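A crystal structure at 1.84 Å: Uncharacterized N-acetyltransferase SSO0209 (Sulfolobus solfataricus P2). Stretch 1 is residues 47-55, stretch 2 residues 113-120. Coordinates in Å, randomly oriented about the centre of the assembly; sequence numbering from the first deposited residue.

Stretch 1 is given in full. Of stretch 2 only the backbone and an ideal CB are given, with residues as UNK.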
# COMPACT_ATOMS: atom_id res chain seq x y z
N LYS A 47 2.67 -8.74 -11.84
CA LYS A 47 2.02 -9.25 -13.04
C LYS A 47 0.49 -9.14 -13.00
O LYS A 47 -0.13 -8.90 -14.04
CB LYS A 47 2.45 -10.70 -13.29
CG LYS A 47 3.94 -10.77 -13.53
CD LYS A 47 4.39 -12.03 -14.23
CE LYS A 47 5.90 -11.97 -14.52
NZ LYS A 47 6.26 -10.98 -15.59
N GLU A 48 -0.12 -9.29 -11.84
CA GLU A 48 -1.57 -9.26 -11.75
C GLU A 48 -2.16 -7.84 -11.59
O GLU A 48 -3.26 -7.57 -12.08
CB GLU A 48 -2.05 -10.14 -10.60
CG GLU A 48 -1.67 -11.61 -10.76
CD GLU A 48 -2.06 -12.46 -9.56
OE1 GLU A 48 -2.42 -11.89 -8.51
OE2 GLU A 48 -2.01 -13.71 -9.66
N TYR A 49 -1.45 -6.96 -10.88
CA TYR A 49 -2.01 -5.64 -10.53
C TYR A 49 -1.03 -4.52 -10.81
O TYR A 49 -1.02 -3.49 -10.12
CB TYR A 49 -2.39 -5.59 -9.04
CG TYR A 49 -2.97 -6.88 -8.48
CD1 TYR A 49 -4.24 -7.30 -8.84
CD2 TYR A 49 -2.25 -7.66 -7.58
CE1 TYR A 49 -4.77 -8.47 -8.33
CE2 TYR A 49 -2.78 -8.83 -7.06
CZ TYR A 49 -4.05 -9.23 -7.44
OH TYR A 49 -4.59 -10.40 -6.93
N GLY A 50 -0.23 -4.71 -11.85
CA GLY A 50 0.90 -3.84 -12.13
C GLY A 50 0.56 -2.39 -12.40
O GLY A 50 1.39 -1.52 -12.16
N LEU A 51 -0.63 -2.12 -12.91
CA LEU A 51 -0.99 -0.74 -13.24
C LEU A 51 -1.08 0.14 -12.01
O LEU A 51 -0.96 1.38 -12.11
CB LEU A 51 -2.31 -0.70 -14.02
CG LEU A 51 -2.19 -1.39 -15.38
CD1 LEU A 51 -3.54 -1.48 -16.05
CD2 LEU A 51 -1.21 -0.62 -16.24
N ALA A 52 -1.28 -0.48 -10.85
CA ALA A 52 -1.39 0.28 -9.60
C ALA A 52 -0.16 0.10 -8.69
O ALA A 52 -0.15 0.56 -7.53
CB ALA A 52 -2.69 -0.13 -8.84
N PHE A 53 0.89 -0.52 -9.24
CA PHE A 53 2.14 -0.82 -8.52
C PHE A 53 3.17 0.22 -8.95
O PHE A 53 3.66 0.21 -10.09
CB PHE A 53 2.63 -2.25 -8.90
CG PHE A 53 3.64 -2.88 -7.97
CD1 PHE A 53 3.63 -4.28 -7.77
CD2 PHE A 53 4.57 -2.12 -7.26
CE1 PHE A 53 4.55 -4.88 -6.92
CE2 PHE A 53 5.49 -2.74 -6.40
CZ PHE A 53 5.47 -4.12 -6.23
N PHE A 54 3.49 1.15 -8.06
CA PHE A 54 4.41 2.21 -8.42
C PHE A 54 5.70 2.18 -7.62
O PHE A 54 5.74 1.69 -6.49
CB PHE A 54 3.72 3.57 -8.24
CG PHE A 54 2.65 3.85 -9.25
CD1 PHE A 54 2.95 4.54 -10.43
CD2 PHE A 54 1.33 3.48 -9.03
CE1 PHE A 54 1.95 4.82 -11.36
CE2 PHE A 54 0.35 3.74 -9.97
CZ PHE A 54 0.65 4.42 -11.13
N VAL A 55 6.76 2.74 -8.21
CA VAL A 55 7.99 2.99 -7.48
C VAL A 55 8.33 4.47 -7.54
O VAL A 55 7.91 5.17 -8.45
CB VAL A 55 9.18 2.19 -8.06
CG1 VAL A 55 9.05 0.68 -7.71
CG2 VAL A 55 9.31 2.43 -9.56
N UNK A 113 -5.50 6.30 -8.03
CA UNK A 113 -6.02 6.71 -9.33
C UNK A 113 -6.13 5.50 -10.25
O UNK A 113 -7.11 5.36 -10.98
CB UNK A 113 -5.13 7.78 -9.96
N UNK A 114 -5.13 4.62 -10.22
CA UNK A 114 -5.18 3.41 -11.02
C UNK A 114 -6.22 2.41 -10.50
O UNK A 114 -6.92 1.78 -11.28
CB UNK A 114 -3.80 2.76 -11.05
N UNK A 115 -6.31 2.23 -9.19
CA UNK A 115 -7.35 1.38 -8.62
C UNK A 115 -8.74 1.83 -9.09
O UNK A 115 -9.57 1.02 -9.50
CB UNK A 115 -7.27 1.40 -7.09
N UNK A 116 -8.97 3.14 -9.07
CA UNK A 116 -10.24 3.68 -9.52
C UNK A 116 -10.44 3.53 -11.03
O UNK A 116 -11.48 3.05 -11.47
CB UNK A 116 -10.34 5.16 -9.13
N UNK A 117 -9.46 3.95 -11.82
CA UNK A 117 -9.65 4.09 -13.26
C UNK A 117 -9.38 2.82 -14.05
O UNK A 117 -10.06 2.53 -15.03
CB UNK A 117 -8.74 5.21 -13.79
N UNK A 118 -8.36 2.08 -13.62
CA UNK A 118 -7.97 0.86 -14.31
C UNK A 118 -8.76 -0.35 -13.83
O UNK A 118 -9.03 -1.27 -14.60
CB UNK A 118 -6.47 0.61 -14.12
N UNK A 119 -9.12 -0.35 -12.55
CA UNK A 119 -9.65 -1.55 -11.91
C UNK A 119 -11.05 -1.36 -11.33
O UNK A 119 -11.57 -2.28 -10.69
CB UNK A 119 -8.70 -2.00 -10.80
N UNK A 120 -11.64 -0.20 -11.55
CA UNK A 120 -12.99 0.11 -11.08
C UNK A 120 -13.22 -0.12 -9.59
O UNK A 120 -14.32 -0.51 -9.17
CB UNK A 120 -14.00 -0.73 -11.87

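Most of stretch 2 is helix, and it passes beside the short 3-10 segment of stretch 1, Gly 50 to Ala 52, so the helical repeat decides which positions meet that segment.

Position 113 has ordinary helical angles, its CA-to-CB bond runs sideways, and nothing of stretch 1 lies within 5.5 Å of the ideal CB. Many helix-compatible residues would serve. The residue is Lys 113, whose extended chain leads away from stretch 1.

Position 114 is the tightest place. Its CB points toward stretch 1, and the ideal CB stands 3.3 Å from Leu 51 O and 3.7 Å from Ala 52 CA, with Phe 54 CE2 at 4.4 Å. The two backbones also come close, Ala 52 CA lying 5.1 Å from the CA of 114. Such a site favours a small side chain: glycine, alanine, or serine, whose hydroxyl adds polarity beside a carbonyl. The residue is Ser 114. Its chi1 is t, and its OG lies 3.0 Å from Leu 51 O. The hydroxyl donates a hydrogen bond to the side chain one helical turn later, at 118, so a polar group beside the apolar contacts has a partner. Its CB also meets the edge of the Phe 54 ring.

At position 115 the CB points sideways, with Ala 52 CB 5.1 Å from the ideal CB. A longer apolar side chain could reach that methyl; leucine, isoleucine or methionine would all be reasonable. The residue is Met 115, and its CG packs 4.2 Å from Ala 52 CB.

Positions 116 and 117 are out of reach of stretch 1, which therefore sets no demand on them. They are Lys 116 and Asn 117, both polar.

Position 118 points toward stretch 1 again, one turn after 114, and Leu 51 CD1 lies 4.1 Å from its ideal CB. An apolar residue could cover the leucine, while a short polar one could turn back to the helix. Asp 118 takes the second course: its OD2 accepts the hydrogen bond from Ser 114 OG at 2.7 Å and lies 3.6 Å from Leu 51 CB.

At 119 the CB points toward stretch 1, yet nothing there comes within 5.5 Å of the ideal CB. The gap calls for a long or broad side chain, and the backbone N of Leu 51 offers a donor at its far side. Phenylalanine could fill the space; tyrosine, or another long chain ending in an acceptor, could also use the donor. Tyr 119 has more of its surface covered by the other stretch than any other residue here. Its OH accepts a hydrogen bond from Leu 51 N at 3.3 Å, and a water bridges Tyr 119 OH (2.8 Å) and Glu 48 O (3.0 Å). Its CE2 packs 3.9 Å from Leu 51 CB and 4.0 Å from Ala 52 CB.

Position 120 leaves the helix with positive phi, 53°, which glycine and asparagine tolerate best. It is Asn 120, beyond reach of stretch 1.

Stretch 2 (113-120) KSMKNDYN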
# COMPACT_ATOMS: atom_id res chain seq x y z
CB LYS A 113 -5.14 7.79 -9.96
CG LYS A 113 -5.67 8.36 -11.27
CD LYS A 113 -4.83 9.56 -11.73
CE LYS A 113 -5.41 10.19 -13.00
NZ LYS A 113 -4.63 11.37 -13.48
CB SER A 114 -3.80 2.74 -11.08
OG SER A 114 -3.92 1.44 -11.64
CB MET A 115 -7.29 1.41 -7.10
CG MET A 115 -6.07 0.74 -6.52
SD MET A 115 -6.03 1.08 -4.76
CE MET A 115 -4.62 0.10 -4.24
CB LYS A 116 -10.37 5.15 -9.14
CG LYS A 116 -11.77 5.71 -9.40
CD LYS A 116 -11.88 7.19 -9.04
CE LYS A 116 -10.87 8.02 -9.82
NZ LYS A 116 -10.93 7.75 -11.29
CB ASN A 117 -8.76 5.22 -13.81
CG ASN A 117 -9.26 6.59 -13.40
OD1 ASN A 117 -10.41 6.75 -13.00
ND2 ASN A 117 -8.39 7.58 -13.51
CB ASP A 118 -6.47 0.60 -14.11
CG ASP A 118 -5.60 1.62 -14.81
OD1 ASP A 118 -5.91 1.95 -15.96
OD2 ASP A 118 -4.61 2.08 -14.20
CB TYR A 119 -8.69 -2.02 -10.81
CG TYR A 119 -7.33 -2.44 -11.33
CD1 TYR A 119 -7.17 -3.61 -12.06
CD2 TYR A 119 -6.20 -1.67 -11.07
CE1 TYR A 119 -5.93 -3.99 -12.53
CE2 TYR A 119 -4.97 -2.04 -11.53
CZ TYR A 119 -4.83 -3.20 -12.26
OH TYR A 119 -3.59 -3.57 -12.72
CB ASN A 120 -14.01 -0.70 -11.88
CG ASN A 120 -14.07 -0.26 -13.32
OD1 ASN A 120 -13.74 0.88 -13.64
ND2 ASN A 120 -14.50 -1.16 -14.20
O HOH W 1 -3.52 -5.70 -14.47
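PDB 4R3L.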